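Local coordinates for protein endoglucanase (Uncultured bacterium, PDB 3X17) that hydrolyses internal beta-1,4-glucosidic bonds of cellulose as a family 9 endoglucanase, carrying an Ig-like domain ahead of its catalytic barrel, at residues Q193-F205 and A547-L559. Numbering follows the deposited sequence.
Sequences QLLKAYELYPQAF and APLVFVAAHFASL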
ATOM      1  N   GLN A 193      -3.780   3.454   7.366  1.00 29.13           N
ATOM      2  CA  GLN A 193      -2.929   4.138   6.413  1.00 31.03           C
ATOM      3  C   GLN A 193      -3.700   5.086   5.481  1.00 30.26           C
ATOM      4  O   GLN A 193      -3.237   6.182   5.194  1.00 31.98           O
ATOM      5  CB  GLN A 193      -2.047   3.169   5.623  1.00 29.51           C
ATOM      6  CG  GLN A 193      -0.967   2.484   6.421  1.00 32.02           C
ATOM      7  CD  GLN A 193      -0.233   1.414   5.608  1.00 32.95           C
ATOM      8  OE1 GLN A 193       0.791   1.682   4.986  1.00 35.99           O
ATOM      9  NE2 GLN A 193      -0.742   0.190   5.646  1.00 32.17           N
ATOM     10  N   LEU A 194      -4.896   4.710   5.053  1.00 29.30           N
ATOM     11  CA  LEU A 194      -5.733   5.678   4.334  1.00 28.88           C
ATOM     12  C   LEU A 194      -6.064   6.870   5.233  1.00 29.73           C
ATOM     13  O   LEU A 194      -6.064   8.027   4.789  1.00 29.88           O
ATOM     14  CB  LEU A 194      -7.011   5.023   3.793  1.00 27.38           C
ATOM     15  CG  LEU A 194      -6.825   3.783   2.900  1.00 29.70           C
ATOM     16  CD1 LEU A 194      -8.215   3.223   2.505  1.00 33.65           C
ATOM     17  CD2 LEU A 194      -5.983   4.050   1.621  1.00 26.80           C
ATOM     18  N   LEU A 195      -6.287   6.602   6.511  1.00 27.38           N
ATOM     19  CA  LEU A 195      -6.660   7.668   7.426  1.00 30.35           C
ATOM     20  C   LEU A 195      -5.515   8.670   7.524  1.00 30.20           C
ATOM     21  O   LEU A 195      -5.732   9.885   7.548  1.00 31.67           O
ATOM     22  CB  LEU A 195      -6.967   7.115   8.826  1.00 29.34           C
ATOM     23  CG  LEU A 195      -8.398   6.621   9.073  1.00 33.04           C
ATOM     24  CD1 LEU A 195      -8.437   5.922  10.427  1.00 22.63           C
ATOM     25  CD2 LEU A 195      -9.419   7.769   9.049  1.00 29.12           C
ATOM     26  N   LYS A 196      -4.293   8.151   7.577  1.00 30.61           N
ATOM     27  CA  LYS A 196      -3.103   8.986   7.743  1.00 30.50           C
ATOM     28  C   LYS A 196      -2.847   9.794   6.486  1.00 29.99           C
ATOM     29  O   LYS A 196      -2.373  10.921   6.561  1.00 31.11           O
ATOM     30  CB  LYS A 196      -1.897   8.084   8.036  1.00 31.22           C
ATOM     31  CG  LYS A 196      -0.758   8.770   8.720  1.00 36.75           C
ATOM     32  CD  LYS A 196      -1.198   9.422  10.032  1.00 37.90           C
ATOM     33  CE  LYS A 196      -0.245  10.577  10.350  1.00 33.73           C
ATOM     34  NZ  LYS A 196      -0.810  11.422  11.451  1.00 35.11           N
ATOM     35  N   ALA A 197      -3.045   9.167   5.322  1.00 29.98           N
ATOM     36  CA  ALA A 197      -3.015   9.890   4.062  1.00 30.24           C
ATOM     37  C   ALA A 197      -3.946  11.106   4.130  1.00 31.77           C
ATOM     38  O   ALA A 197      -3.592  12.192   3.664  1.00 31.97           O
ATOM     39  CB  ALA A 197      -3.425   8.987   2.907  1.00 30.15           C
ATOM     40  N   TYR A 198      -5.173  10.881   4.576  1.00 29.89           N
ATOM     41  CA  TYR A 198      -6.125  11.958   4.611  1.00 32.93           C
ATOM     42  C   TYR A 198      -5.712  13.013   5.622  1.00 31.64           C
ATOM     43  O   TYR A 198      -5.733  14.193   5.326  1.00 33.56           O
ATOM     44  CB  TYR A 198      -7.547  11.491   4.910  1.00 32.22           C
ATOM     45  CG  TYR A 198      -8.465  12.684   5.162  1.00 34.36           C
ATOM     46  CD1 TYR A 198      -9.003  13.412   4.088  1.00 35.44           C
ATOM     47  CD2 TYR A 198      -8.640  13.186   6.447  1.00 33.94           C
ATOM     48  CE1 TYR A 198      -9.799  14.530   4.307  1.00 35.59           C
ATOM     49  CE2 TYR A 198      -9.382  14.348   6.671  1.00 39.08           C
ATOM     50  CZ  TYR A 198      -9.948  15.008   5.601  1.00 35.63           C
ATOM     51  OH  TYR A 198     -10.686  16.121   5.836  1.00 41.26           O
ATOM     52  N   GLU A 199      -5.290  12.576   6.798  1.00 32.28           N
ATOM     53  CA  GLU A 199      -4.894  13.482   7.871  1.00 30.61           C
ATOM     54  C   GLU A 199      -3.750  14.417   7.461  1.00 32.46           C
ATOM     55  O   GLU A 199      -3.758  15.588   7.787  1.00 33.53           O
ATOM     56  CB  GLU A 199      -4.460  12.669   9.098  1.00 31.26           C
ATOM     57  CG  GLU A 199      -4.272  13.508  10.357  1.00 32.13           C
ATOM     58  CD  GLU A 199      -4.209  12.651  11.595  1.00 33.33           C
ATOM     59  OE1 GLU A 199      -3.499  11.613  11.579  1.00 33.57           O
ATOM     60  OE2 GLU A 199      -4.848  13.023  12.605  1.00 35.76           O
ATOM     61  N   LEU A 200      -2.738  13.871   6.806  1.00 32.38           N
ATOM     62  CA  LEU A 200      -1.590  14.653   6.373  1.00 32.96           C
ATOM     63  C   LEU A 200      -1.867  15.435   5.089  1.00 31.73           C
ATOM     64  O   LEU A 200      -1.369  16.534   4.939  1.00 31.31           O
ATOM     65  CB  LEU A 200      -0.338  13.762   6.207  1.00 33.44           C
ATOM     66  CG  LEU A 200       0.298  13.374   7.542  1.00 38.99           C
ATOM     67  CD1 LEU A 200       1.428  12.337   7.344  1.00 39.87           C
ATOM     68  CD2 LEU A 200       0.785  14.657   8.309  1.00 38.32           C
ATOM     69  N   TYR A 201      -2.742  14.932   4.227  1.00 30.03           N
ATOM     70  CA  TYR A 201      -2.980  15.591   2.938  1.00 29.40           C
ATOM     71  C   TYR A 201      -4.460  15.823   2.628  1.00 29.93           C
ATOM     72  O   TYR A 201      -4.941  15.436   1.567  1.00 32.33           O
ATOM     73  CB  TYR A 201      -2.327  14.778   1.814  1.00 29.92           C
ATOM     74  CG  TYR A 201      -0.893  14.357   2.125  1.00 30.89           C
ATOM     75  CD1 TYR A 201       0.119  15.296   2.221  1.00 33.99           C
ATOM     76  CD2 TYR A 201      -0.565  13.024   2.336  1.00 31.86           C
ATOM     77  CE1 TYR A 201       1.421  14.920   2.521  1.00 37.85           C
ATOM     78  CE2 TYR A 201       0.728  12.632   2.599  1.00 29.12           C
ATOM     79  CZ  TYR A 201       1.716  13.578   2.707  1.00 36.79           C
ATOM     80  OH  TYR A 201       3.005  13.187   2.968  1.00 34.27           O
ATOM     81  N   PRO A 202      -5.185  16.482   3.540  1.00 31.59           N
ATOM     82  CA  PRO A 202      -6.644  16.639   3.416  1.00 33.75           C
ATOM     83  C   PRO A 202      -7.042  17.380   2.144  1.00 37.28           C
ATOM     84  O   PRO A 202      -8.153  17.183   1.622  1.00 37.24           O
ATOM     85  CB  PRO A 202      -7.033  17.461   4.662  1.00 34.50           C
ATOM     86  CG  PRO A 202      -5.762  18.180   5.085  1.00 35.00           C
ATOM     87  CD  PRO A 202      -4.619  17.219   4.688  1.00 30.36           C
ATOM     88  N   GLN A 203      -6.134  18.206   1.623  1.00 36.93           N
ATOM     89  CA  GLN A 203      -6.447  19.017   0.446  1.00 39.85           C
ATOM     90  C   GLN A 203      -6.436  18.169  -0.843  1.00 38.69           C
ATOM     91  O   GLN A 203      -7.072  18.533  -1.840  1.00 36.55           O
ATOM     92  CB  GLN A 203      -5.522  20.255   0.340  1.00 41.17           C
ATOM     93  CG  GLN A 203      -4.024  19.949   0.155  1.00 48.62           C
ATOM     94  CD  GLN A 203      -3.337  19.377   1.418  1.00 52.90           C
ATOM     95  OE1 GLN A 203      -3.990  19.044   2.406  1.00 54.42           O
ATOM     96  NE2 GLN A 203      -2.012  19.290   1.382  1.00 55.34           N
ATOM     97  N   ALA A 204      -5.855  16.967  -0.772  1.00 37.42           N
ATOM     98  CA  ALA A 204      -5.977  16.031  -1.899  1.00 36.32           C
ATOM     99  C   ALA A 204      -7.305  15.251  -1.927  1.00 34.82           C
ATOM    100  O   ALA A 204      -7.629  14.608  -2.911  1.00 33.02           O
ATOM    101  CB  ALA A 204      -4.788  15.097  -1.962  1.00 37.09           C
ATOM    102  N   PHE A 205      -8.138  15.422  -0.913  1.00 36.25           N
ATOM    103  CA  PHE A 205      -9.289  14.532  -0.739  1.00 36.58           C
ATOM    104  C   PHE A 205     -10.598  15.306  -0.522  1.00 38.72           C
ATOM    105  O   PHE A 205     -10.851  15.803   0.579  1.00 42.82           O
ATOM    106  CB  PHE A 205      -9.059  13.633   0.481  1.00 34.15           C
ATOM    107  CG  PHE A 205      -7.954  12.641   0.314  1.00 32.11           C
ATOM    108  CD1 PHE A 205      -8.135  11.503  -0.449  1.00 32.31           C
ATOM    109  CD2 PHE A 205      -6.772  12.785   1.026  1.00 34.38           C
ATOM    110  CE1 PHE A 205      -7.121  10.543  -0.553  1.00 35.57           C
ATOM    111  CE2 PHE A 205      -5.760  11.844   0.921  1.00 33.14           C
ATOM    112  CZ  PHE A 205      -5.959  10.701   0.178  1.00 32.79           C
ATOM    113  N   ALA A 547      -2.550   0.707   0.162  1.00 31.43           N
ATOM    114  CA  ALA A 547      -2.614   1.679   1.252  1.00 30.88           C
ATOM    115  C   ALA A 547      -1.418   2.640   1.217  1.00 31.07           C
ATOM    116  O   ALA A 547      -1.601   3.836   1.277  1.00 32.11           O
ATOM    117  CB  ALA A 547      -2.694   0.965   2.588  1.00 28.28           C
ATOM    118  N   PRO A 548      -0.181   2.111   1.123  1.00 31.79           N
ATOM    119  CA  PRO A 548       0.927   3.067   1.042  1.00 30.39           C
ATOM    120  C   PRO A 548       0.995   3.738  -0.330  1.00 30.59           C
ATOM    121  O   PRO A 548       1.563   4.828  -0.453  1.00 29.85           O
ATOM    122  CB  PRO A 548       2.180   2.193   1.293  1.00 30.47           C
ATOM    123  CG  PRO A 548       1.745   0.792   0.908  1.00 30.92           C
ATOM    124  CD  PRO A 548       0.286   0.720   1.299  1.00 29.56           C
ATOM    125  N   LEU A 549       0.446   3.090  -1.360  1.00 29.17           N
ATOM    126  CA  LEU A 549       0.315   3.744  -2.659  1.00 30.50           C
ATOM    127  C   LEU A 549      -0.566   4.999  -2.578  1.00 31.58           C
ATOM    128  O   LEU A 549      -0.210   6.048  -3.104  1.00 33.49           O
ATOM    129  CB  LEU A 549      -0.187   2.773  -3.751  1.00 29.63           C
ATOM    130  CG  LEU A 549      -0.485   3.387  -5.126  1.00 29.97           C
ATOM    131  CD1 LEU A 549       0.736   4.122  -5.731  1.00 27.68           C
ATOM    132  CD2 LEU A 549      -1.065   2.349  -6.124  1.00 24.80           C
ATOM    133  N   VAL A 550      -1.736   4.871  -1.991  1.00 28.99           N
ATOM    134  CA  VAL A 550      -2.599   6.025  -1.779  1.00 31.48           C
ATOM    135  C   VAL A 550      -1.873   7.083  -0.924  1.00 34.28           C
ATOM    136  O   VAL A 550      -1.950   8.263  -1.232  1.00 32.68           O
ATOM    137  CB  VAL A 550      -3.935   5.635  -1.073  1.00 31.51           C
ATOM    138  CG1 VAL A 550      -4.655   6.886  -0.501  1.00 28.87           C
ATOM    139  CG2 VAL A 550      -4.853   4.895  -2.045  1.00 31.11           C
ATOM    140  N   PHE A 551      -1.117   6.653   0.099  1.00 35.06           N
ATOM    141  CA  PHE A 551      -0.347   7.608   0.915  1.00 34.12           C
ATOM    142  C   PHE A 551       0.691   8.406   0.124  1.00 31.90           C
ATOM    143  O   PHE A 551       0.677   9.652   0.124  1.00 31.04           O
ATOM    144  CB  PHE A 551       0.300   6.931   2.128  1.00 35.03           C
ATOM    145  CG  PHE A 551       0.989   7.903   3.071  1.00 34.89           C
ATOM    146  CD1 PHE A 551       2.307   8.283   2.860  1.00 32.47           C
ATOM    147  CD2 PHE A 551       0.303   8.459   4.142  1.00 37.76           C
ATOM    148  CE1 PHE A 551       2.941   9.171   3.719  1.00 35.66           C
ATOM    149  CE2 PHE A 551       0.924   9.354   4.991  1.00 36.88           C
ATOM    150  CZ  PHE A 551       2.252   9.699   4.790  1.00 41.90           C
ATOM    151  N   VAL A 552       1.542   7.702  -0.612  1.00 29.60           N
ATOM    152  CA  VAL A 552       2.630   8.375  -1.300  1.00 31.15           C
ATOM    153  C   VAL A 552       2.100   9.220  -2.458  1.00 31.50           C
ATOM    154  O   VAL A 552       2.507  10.373  -2.632  1.00 31.26           O
ATOM    155  CB  VAL A 552       3.758   7.399  -1.741  1.00 31.33           C
ATOM    156  CG1 VAL A 552       4.895   8.166  -2.393  1.00 29.80           C
ATOM    157  CG2 VAL A 552       4.299   6.661  -0.530  1.00 28.79           C
ATOM    158  N   ALA A 553       1.056   8.716  -3.115  1.00 29.32           N
ATOM    159  CA  ALA A 553       0.451   9.419  -4.222  1.00 30.06           C
ATOM    160  C   ALA A 553      -0.192  10.712  -3.711  1.00 31.71           C
ATOM    161  O   ALA A 553      -0.116  11.769  -4.380  1.00 29.24           O
ATOM    162  CB  ALA A 553      -0.583   8.544  -4.907  1.00 32.29           C
ATOM    163  N   ALA A 554      -0.823  10.630  -2.540  1.00 28.73           N
ATOM    164  CA  ALA A 554      -1.490  11.809  -1.977  1.00 31.59           C
ATOM    165  C   ALA A 554      -0.480  12.929  -1.642  1.00 32.25           C
ATOM    166  O   ALA A 554      -0.759  14.107  -1.863  1.00 33.65           O
ATOM    167  CB  ALA A 554      -2.311  11.437  -0.752  1.00 29.41           C
ATOM    168  N   HIS A 555       0.705  12.556  -1.161  1.00 32.61           N
ATOM    169  CA  HIS A 555       1.775  13.525  -0.974  1.00 32.98           C
ATOM    170  C   HIS A 555       2.065  14.324  -2.258  1.00 34.27           C
ATOM    171  O   HIS A 555       2.164  15.550  -2.235  1.00 34.93           O
ATOM    172  CB  HIS A 555       3.053  12.860  -0.468  1.00 32.10           C
ATOM    173  CG  HIS A 555       4.174  13.836  -0.233  1.00 37.92           C
ATOM    174  ND1 HIS A 555       4.418  14.413   0.998  1.00 31.95           N
ATOM    175  CD2 HIS A 555       5.069  14.386  -1.092  1.00 33.56           C
ATOM    176  CE1 HIS A 555       5.424  15.264   0.888  1.00 34.54           C
ATOM    177  NE2 HIS A 555       5.836  15.268  -0.367  1.00 34.38           N
ATOM    178  N   PHE A 556       2.175  13.638  -3.386  1.00 34.55           N
ATOM    179  CA  PHE A 556       2.541  14.325  -4.600  1.00 37.13           C
ATOM    180  C   PHE A 556       1.358  14.915  -5.371  1.00 39.18           C
ATOM    181  O   PHE A 556       1.555  15.725  -6.272  1.00 42.52           O
ATOM    182  CB  PHE A 556       3.416  13.426  -5.461  1.00 35.74           C
ATOM    183  CG  PHE A 556       4.787  13.203  -4.880  1.00 38.40           C
ATOM    184  CD1 PHE A 556       5.734  14.209  -4.924  1.00 36.66           C
ATOM    185  CD2 PHE A 556       5.069  12.063  -4.141  1.00 32.98           C
ATOM    186  CE1 PHE A 556       6.994  14.021  -4.376  1.00 38.82           C
ATOM    187  CE2 PHE A 556       6.318  11.865  -3.597  1.00 38.58           C
ATOM    188  CZ  PHE A 556       7.301  12.849  -3.740  1.00 36.62           C
ATOM    189  N   ALA A 557       0.137  14.607  -4.950  1.00 41.19           N
ATOM    190  CA  ALA A 557      -1.056  15.188  -5.555  1.00 43.09           C
ATOM    191  C   ALA A 557      -1.368  16.531  -4.908  1.00 47.12           C
ATOM    192  O   ALA A 557      -2.161  17.295  -5.429  1.00 45.55           O
ATOM    193  CB  ALA A 557      -2.248  14.271  -5.381  1.00 41.31           C
ATOM    194  N   SER A 558      -0.803  16.785  -3.755  1.00 49.90           N
ATOM    195  CA  SER A 558      -1.174  17.986  -3.074  1.00 56.39           C
ATOM    196  C   SER A 558      -0.074  19.042  -3.016  1.00 60.84           C
ATOM    197  O   SER A 558      -0.340  20.217  -2.956  1.00 62.72           O
ATOM    198  CB  SER A 558      -1.690  17.655  -1.687  1.00 53.99           C
ATOM    199  OG  SER A 558      -0.754  16.927  -0.990  1.00 54.36           O
ATOM    200  N   LEU A 559       1.165  18.604  -3.032  1.00 65.29           N
ATOM    201  CA  LEU A 559       2.260  19.480  -2.738  1.00 68.74           C
ATOM    202  C   LEU A 559       2.093  19.948  -1.306  1.00 70.84           C
ATOM    203  O   LEU A 559       3.049  19.997  -0.534  1.00 73.36           O
ATOM    204  CB  LEU A 559       2.239  20.687  -3.658  1.00 69.28           C
ATOM    205  CG  LEU A 559       2.577  20.458  -5.117  1.00 68.87           C
ATOM    206  CD1 LEU A 559       3.022  19.046  -5.374  1.00 66.50           C
ATOM    207  CD2 LEU A 559       1.385  20.860  -5.939  1.00 63.89           C
TER
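Y201 lies across the helix 547-558 backbone, with the CA of H555 3.7 Å from the centroid of its ring in a CH-pi contact. L200 CB covers the opposite face of the ring, which is thus clamped between its own chain and the partner helix. At the far end of the ring, Y201 OH meets ND1 of H555 in the plane of the imidazole, a hydrogen bond of 2.7 Å; NE2 makes a weak hydrogen bond to E459. The edge of Y201 also points at one face of F551, the planes inclined at 64°. F551, its CG swung opposite the backbone N (chi1 -174°), enters as a knob the hole formed by Q193, K196, A197 and L200, and its CD2 comes within 3.6 Å of A197 CA. The axes of 193-200 and 547-558 run nearly parallel, at 9°, and approach to 8.6 Å, as neighbouring helices of the catalytic (alpha/alpha)6 barrel. Replacing Y201 by alanine would remove ring and hydroxyl, which is likely to leave H555 ND1 without this partner and open a gap between L200 and H555, beside F551. The side chains of L194 and V550 cross at about a right angle, CD2 resting on V550 CB at 3.7 Å, and F205 CZ touches A554 CB at 3.8 Å. Toward the chain terminus the contact opens to solvent: A204 CB lies 4.0 Å from S558 CB, the S558 hydroxyl turns back to A554 O, and exposed Q203 merely lays its amide NE2 against S558 CB.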